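Local coordinates for protein thioesterase (Pseudomonas aeruginosa, PDB 3QY3) that probably hydrolyses fatty acyl-CoA thioesters as a member of the hotdog-fold thioesterases, at residues A[49-52]-A[53-56]; A[55-58]-A[59-63]. All blocks are in the same frame, centred on the assembly; numbering follows the deposited sequence.

Contact 1: residues A[49-52]-A[53-56]; sequences NTLY and FQYL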
ATOM      1  N   ASN A  49      -4.546   4.673   9.168  1.00 17.43           N
ATOM      2  CA  ASN A  49      -3.935   5.968   9.477  1.00 19.02           C
ATOM      3  C   ASN A  49      -2.800   6.330   8.590  1.00 19.36           C
ATOM      4  O   ASN A  49      -2.610   7.523   8.280  1.00 20.97           O
ATOM      5  CB  ASN A  49      -3.460   5.966  10.883  1.00 20.00           C
ATOM      6  CG  ASN A  49      -4.559   6.150  11.806  1.00 27.21           C
ATOM      7  OD1 ASN A  49      -5.685   6.503  11.393  1.00 33.00           O
ATOM      8  ND2 ASN A  49      -4.316   5.800  13.048  1.00 37.35           N
ATOM      9  N   THR A  50      -2.033   5.356   8.121  1.00 17.82           N
ATOM     10  CA  THR A  50      -0.930   5.582   7.147  0.60 18.57           C
ATOM     11  C   THR A  50      -1.386   6.250   5.845  1.00 19.19           C
ATOM     12  O   THR A  50      -0.671   7.066   5.245  1.00 18.98           O
ATOM     13  CB  THR A  50      -0.212   4.207   6.790  0.60 19.05           C
ATOM     14  OG1 THR A  50       0.310   3.634   7.990  0.60 20.47           O
ATOM     15  CG2 THR A  50       0.945   4.397   5.763  0.60 20.26           C
ATOM     16  N   LEU A  51      -2.566   5.831   5.358  1.00 18.64           N
ATOM     17  CA  LEU A  51      -3.074   6.266   4.065  1.00 18.21           C
ATOM     18  C   LEU A  51      -3.319   7.802   3.995  1.00 17.86           C
ATOM     19  O   LEU A  51      -3.249   8.371   2.924  1.00 16.23           O
ATOM     20  CB  LEU A  51      -4.311   5.474   3.636  1.00 18.44           C
ATOM     21  CG  LEU A  51      -4.057   4.250   2.747  1.00 21.87           C
ATOM     22  CD1 LEU A  51      -3.621   4.735   1.296  1.00 22.42           C
ATOM     23  CD2 LEU A  51      -3.019   3.357   3.374  1.00 19.45           C
ATOM     24  N   TYR A  52      -3.565   8.459   5.124  1.00 16.56           N
ATOM     25  CA  TYR A  52      -3.761   9.907   5.101  1.00 17.52           C
ATOM     26  C   TYR A  52      -2.539  10.617   4.582  1.00 17.35           C
ATOM     27  O   TYR A  52      -2.633  11.607   3.855  1.00 18.99           O
ATOM     28  CB  TYR A  52      -4.117  10.444   6.470  1.00 16.09           C
ATOM     29  CG  TYR A  52      -5.522  10.019   6.886  1.00 18.02           C
ATOM     30  CD1 TYR A  52      -6.648  10.597   6.333  1.00 20.50           C
ATOM     31  CD2 TYR A  52      -5.709   8.951   7.681  1.00 19.95           C
ATOM     32  CE1 TYR A  52      -7.918  10.170   6.673  1.00 23.36           C
ATOM     33  CE2 TYR A  52      -6.963   8.512   8.063  1.00 23.02           C
ATOM     34  CZ  TYR A  52      -8.087   9.139   7.514  1.00 24.21           C
ATOM     35  OH  TYR A  52      -9.337   8.681   7.897  1.00 24.48           O
ATOM     36  N   PHE A  53      -1.377  10.026   4.844  1.00 16.40           N
ATOM     37  CA  PHE A  53      -0.133  10.591   4.300  1.00 16.63           C
ATOM     38  C   PHE A  53       0.039  10.436   2.808  1.00 17.86           C
ATOM     39  O   PHE A  53       0.647  11.309   2.169  1.00 16.23           O
ATOM     40  CB  PHE A  53       1.052  10.052   5.087  1.00 16.81           C
ATOM     41  CG  PHE A  53       1.076  10.507   6.531  1.00 18.97           C
ATOM     42  CD1 PHE A  53       1.389  11.797   6.873  1.00 17.59           C
ATOM     43  CD2 PHE A  53       0.732   9.629   7.529  1.00 19.62           C
ATOM     44  CE1 PHE A  53       1.419  12.220   8.231  1.00 20.67           C
ATOM     45  CE2 PHE A  53       0.704  10.045   8.828  1.00 20.37           C
ATOM     46  CZ  PHE A  53       1.086  11.336   9.194  1.00 20.97           C
ATOM     47  N   GLN A  54      -0.584   9.381   2.267  1.00 17.38           N
ATOM     48  CA  GLN A  54      -0.630   9.217   0.820  1.00 17.21           C
ATOM     49  C   GLN A  54      -1.559  10.246   0.216  1.00 15.84           C
ATOM     50  O   GLN A  54      -1.282  10.762  -0.889  1.00 16.27           O
ATOM     51  CB  GLN A  54      -1.040   7.811   0.421  1.00 16.16           C
ATOM     52  CG  GLN A  54      -1.008   7.602  -1.039  1.00 18.38           C
ATOM     53  CD  GLN A  54      -1.052   6.118  -1.475  1.00 21.99           C
ATOM     54  OE1 GLN A  54      -2.126   5.524  -1.696  1.00 19.61           O
ATOM     55  NE2 GLN A  54       0.146   5.518  -1.633  1.00 21.56           N
ATOM     56  N   TYR A  55      -2.700  10.472   0.869  1.00 16.04           N
ATOM     57  CA  TYR A  55      -3.607  11.524   0.414  1.00 16.13           C
ATOM     58  C   TYR A  55      -2.946  12.888   0.376  1.00 16.71           C
ATOM     59  O   TYR A  55      -3.039  13.621  -0.652  1.00 16.77           O
ATOM     60  CB  TYR A  55      -4.890  11.566   1.256  1.00 17.20           C
ATOM     61  CG  TYR A  55      -5.697  10.290   1.380  1.00 16.60           C
ATOM     62  CD1 TYR A  55      -5.586   9.274   0.478  1.00 17.19           C
ATOM     63  CD2 TYR A  55      -6.631  10.148   2.400  1.00 18.34           C
ATOM     64  CE1 TYR A  55      -6.312   8.044   0.614  1.00 17.17           C
ATOM     65  CE2 TYR A  55      -7.413   8.990   2.494  1.00 17.79           C
ATOM     66  CZ  TYR A  55      -7.257   7.964   1.590  1.00 17.42           C
ATOM     67  OH  TYR A  55      -8.022   6.848   1.805  1.00 17.17           O
ATOM     68  N   LEU A  56      -2.189  13.188   1.432  1.00 16.79           N
ATOM     69  CA  LEU A  56      -1.445  14.468   1.529  1.00 17.65           C
ATOM     70  C   LEU A  56      -0.359  14.543   0.456  1.00 17.02           C
ATOM     71  O   LEU A  56      -0.207  15.551  -0.236  1.00 17.67           O
ATOM     72  CB  LEU A  56      -0.837  14.635   2.909  1.00 17.32           C
ATOM     73  CG  LEU A  56      -1.860  14.855   4.014  1.00 20.13           C
ATOM     74  CD1 LEU A  56      -1.134  14.713   5.356  1.00 19.61           C
ATOM     75  CD2 LEU A  56      -2.592  16.194   3.924  1.00 20.31           C
TER
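The first turns of the long helix of the hotdog fold, helix 51-66, hold this contact, in which Tyr52 and Tyr55 pair their rings. The pair is an offset edge-to-face stack, the edge of Tyr55 turned to the face of Tyr52. Centroids lie 5.7 Å apart and the planes stand at 79°. Both side chains have CG beside the backbone N (chi1 -70° for Tyr52 and -55° for Tyr55), which brings Tyr52 CD1 to 4.0 Å from Tyr55 CD2. Leu51 O lies over one face of the Tyr55 ring, toward its rim, 3.5 Å from Tyr55 CG. The same oxygen accepts Tyr55 N at 3.0 Å, and Gln54 N more weakly. Leu51 and Gln54 run side by side, with Leu51 CD1 3.4 Å from Gln54 OE1. That amide oxygen has its polar partner in Arg37 of the third subunit. Phe53 N bonds to Thr50 O at 3.1 Å, and Thr50 O also lies at the edge of the Phe53 ring, near its plane. Phe53 stacks on Phe53 of the second subunit. Tyr55 OH bonds to Asp40. Tyr52 packs on strand 110-119, Tyr55 on strand 96-106, and Leu56 on both and on strand 76-87.

Contact 2: residues A[55-58]-A[59-63]; sequences YLEE and ARVAW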
ATOM      1  N   TYR A  55      -2.700  10.472   0.869  1.00 16.04           N
ATOM      2  CA  TYR A  55      -3.607  11.524   0.414  1.00 16.13           C
ATOM      3  C   TYR A  55      -2.946  12.888   0.376  1.00 16.71           C
ATOM      4  O   TYR A  55      -3.039  13.621  -0.652  1.00 16.77           O
ATOM      5  CB  TYR A  55      -4.890  11.566   1.256  1.00 17.20           C
ATOM      6  CG  TYR A  55      -5.697  10.290   1.380  1.00 16.60           C
ATOM      7  CD1 TYR A  55      -5.586   9.274   0.478  1.00 17.19           C
ATOM      8  CD2 TYR A  55      -6.631  10.148   2.400  1.00 18.34           C
ATOM      9  CE1 TYR A  55      -6.312   8.044   0.614  1.00 17.17           C
ATOM     10  CE2 TYR A  55      -7.413   8.990   2.494  1.00 17.79           C
ATOM     11  CZ  TYR A  55      -7.257   7.964   1.590  1.00 17.42           C
ATOM     12  OH  TYR A  55      -8.022   6.848   1.805  1.00 17.17           O
ATOM     13  N   LEU A  56      -2.189  13.188   1.432  1.00 16.79           N
ATOM     14  CA  LEU A  56      -1.445  14.468   1.529  1.00 17.65           C
ATOM     15  C   LEU A  56      -0.359  14.543   0.456  1.00 17.02           C
ATOM     16  O   LEU A  56      -0.207  15.551  -0.236  1.00 17.67           O
ATOM     17  CB  LEU A  56      -0.837  14.635   2.909  1.00 17.32           C
ATOM     18  CG  LEU A  56      -1.860  14.855   4.014  1.00 20.13           C
ATOM     19  CD1 LEU A  56      -1.134  14.713   5.356  1.00 19.61           C
ATOM     20  CD2 LEU A  56      -2.592  16.194   3.924  1.00 20.31           C
ATOM     21  N   GLU A  57       0.356  13.415   0.244  1.00 15.68           N
ATOM     22  CA  GLU A  57       1.303  13.339  -0.853  1.00 16.55           C
ATOM     23  C   GLU A  57       0.685  13.588  -2.206  1.00 17.06           C
ATOM     24  O   GLU A  57       1.223  14.382  -2.985  1.00 17.55           O
ATOM     25  CB  GLU A  57       1.940  11.940  -0.884  1.00 16.88           C
ATOM     26  CG  GLU A  57       2.910  11.686  -1.998  1.00 17.60           C
ATOM     27  CD  GLU A  57       3.345  10.259  -1.954  1.00 18.68           C
ATOM     28  OE1 GLU A  57       2.542   9.392  -2.357  1.00 17.36           O
ATOM     29  OE2 GLU A  57       4.421   9.978  -1.436  1.00 19.12           O
ATOM     30  N   GLU A  58      -0.454  12.951  -2.476  1.00 17.83           N
ATOM     31  CA  GLU A  58      -1.157  13.165  -3.749  1.00 19.07           C
ATOM     32  C   GLU A  58      -1.536  14.643  -3.959  1.00 18.30           C
ATOM     33  O   GLU A  58      -1.364  15.187  -5.059  1.00 18.41           O
ATOM     34  CB  GLU A  58      -2.352  12.250  -3.863  1.00 19.60           C
ATOM     35  CG  GLU A  58      -2.932  12.296  -5.260  1.00 19.04           C
ATOM     36  CD  GLU A  58      -1.974  11.728  -6.341  1.00 20.92           C
ATOM     37  OE1 GLU A  58      -0.987  11.028  -5.967  1.00 21.62           O
ATOM     38  OE2 GLU A  58      -2.243  11.960  -7.532  1.00 22.12           O
ATOM     39  N   ALA A  59      -1.992  15.277  -2.898  1.00 18.52           N
ATOM     40  CA  ALA A  59      -2.408  16.681  -2.982  1.00 19.58           C
ATOM     41  C   ALA A  59      -1.194  17.538  -3.304  1.00 19.85           C
ATOM     42  O   ALA A  59      -1.269  18.439  -4.184  1.00 20.01           O
ATOM     43  CB  ALA A  59      -3.072  17.129  -1.710  1.00 19.18           C
ATOM     44  N   ARG A  60      -0.059  17.312  -2.608  1.00 20.33           N
ATOM     45  CA  ARG A  60       1.163  18.094  -2.931  1.00 21.64           C
ATOM     46  C   ARG A  60       1.663  17.845  -4.323  1.00 21.55           C
ATOM     47  O   ARG A  60       2.061  18.785  -5.062  1.00 20.21           O
ATOM     48  CB  ARG A  60       2.364  17.809  -1.996  1.00 22.16           C
ATOM     49  CG  ARG A  60       2.198  18.081  -0.582  1.00 29.02           C
ATOM     50  CD  ARG A  60       3.587  17.876   0.125  1.00 29.61           C
ATOM     51  NE  ARG A  60       4.171  16.514   0.025  1.00 28.49           N
ATOM     52  CZ  ARG A  60       3.850  15.502   0.829  1.00 26.10           C
ATOM     53  NH1 ARG A  60       4.465  14.370   0.687  1.00 30.17           N
ATOM     54  NH2 ARG A  60       2.869  15.616   1.735  1.00 26.13           N
ATOM     55  N   VAL A  61       1.658  16.574  -4.758  1.00 20.97           N
ATOM     56  CA  VAL A  61       2.056  16.266  -6.136  1.00 21.01           C
ATOM     57  C   VAL A  61       1.194  16.999  -7.155  1.00 20.49           C
ATOM     58  O   VAL A  61       1.723  17.608  -8.077  1.00 23.37           O
ATOM     59  CB  VAL A  61       2.071  14.710  -6.377  1.00 20.74           C
ATOM     60  CG1 VAL A  61       2.206  14.362  -7.857  1.00 24.84           C
ATOM     61  CG2 VAL A  61       3.229  14.100  -5.560  1.00 19.85           C
ATOM     62  N   ALA A  62      -0.110  17.046  -6.928  1.00 22.25           N
ATOM     63  CA  ALA A  62      -1.017  17.797  -7.820  1.00 24.01           C
ATOM     64  C   ALA A  62      -0.736  19.284  -7.829  1.00 25.08           C
ATOM     65  O   ALA A  62      -0.667  19.907  -8.913  1.00 26.11           O
ATOM     66  CB  ALA A  62      -2.482  17.523  -7.404  1.00 24.47           C
ATOM     67  N   TRP A  63      -0.511  19.883  -6.647  1.00 24.21           N
ATOM     68  CA  TRP A  63      -0.080  21.292  -6.541  1.00 23.27           C
ATOM     69  C   TRP A  63       1.235  21.526  -7.303  1.00 25.23           C
ATOM     70  O   TRP A  63       1.333  22.469  -8.133  1.00 23.91           O
ATOM     71  CB  TRP A  63       0.086  21.749  -5.110  1.00 24.15           C
ATOM     72  CG  TRP A  63       0.489  23.152  -4.969  1.00 23.34           C
ATOM     73  CD1 TRP A  63      -0.124  24.251  -5.549  1.00 23.21           C
ATOM     74  CD2 TRP A  63       1.547  23.657  -4.186  1.00 25.32           C
ATOM     75  NE1 TRP A  63       0.524  25.409  -5.184  1.00 23.57           N
ATOM     76  CE2 TRP A  63       1.565  25.072  -4.360  1.00 26.08           C
ATOM     77  CE3 TRP A  63       2.539  23.063  -3.402  1.00 22.58           C
ATOM     78  CZ2 TRP A  63       2.526  25.892  -3.746  1.00 28.06           C
ATOM     79  CZ3 TRP A  63       3.480  23.886  -2.811  1.00 28.01           C
ATOM     80  CH2 TRP A  63       3.467  25.278  -2.981  1.00 26.88           C
TER
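Arg60 folds its guanidinium back over the preceding turn, with one face on the backbone of Glu57. CZ of Arg60 lies 3.7 Å from CA of Glu57, which sits toward the rim of the group. The chain starts with CG beside the backbone N and bends at chi3 (-61°), which turns the flat end back along the helix. NH1 of Arg60 lies 3.8 Å from CB of Glu57, while NH2 meets CB of Leu56 at 4.0 Å. The carboxylate and guanidinium do not join: Glu57 OE2 and Arg60 NH1 are 4.9 Å apart, and the carboxylate and guanidinium planes are turned 72° from each other. Opposite charges at that range may still attract weakly. Here the central helix of the hotdog fold runs regularly, each N-H reaching the carbonyl four residues back. Arg60 N meets Leu56 O at 3.0 Å, and Val61 N meets Glu57 O at 2.9 Å. Val61 also sets CG2 3.3 Å from Glu57 O. Ala62 N bonds to Glu58 O at 2.9 Å. Both carboxylate oxygens of Glu58 are hydrogen-bonded to the third subunit, OE1 to its Trp38 N and OE2 to its His93 NE2. Ala59 packs on strands 28-35 and 96-106. Arg60 lies against Leu113 of strand 110-119.

In the fold
Both contacts lie on helix 51-66, the long helix that packs against the antiparallel sheet of the hotdog fold. Contact 1 comes first along the chain, at the helix start, and contact 2 follows. Their segments overlap at Tyr55 and Leu56, and their centres are about 10 Å apart. The centre of contact 2 lies about 5 Å from the centre of the chain, that of contact 1 about 9 Å. Through the shared Tyr55 and Leu56 both reach strands 28-35, 76-87, 96-106 and 110-119. Phe53 adds to the packing on strand 76-87, and Glu58, Ala59 and Ala62 to that on strand 28-35. Each contact also touches the second and third subunits. The one helix therefore lies against its own sheet while taking part in the subunit interfaces.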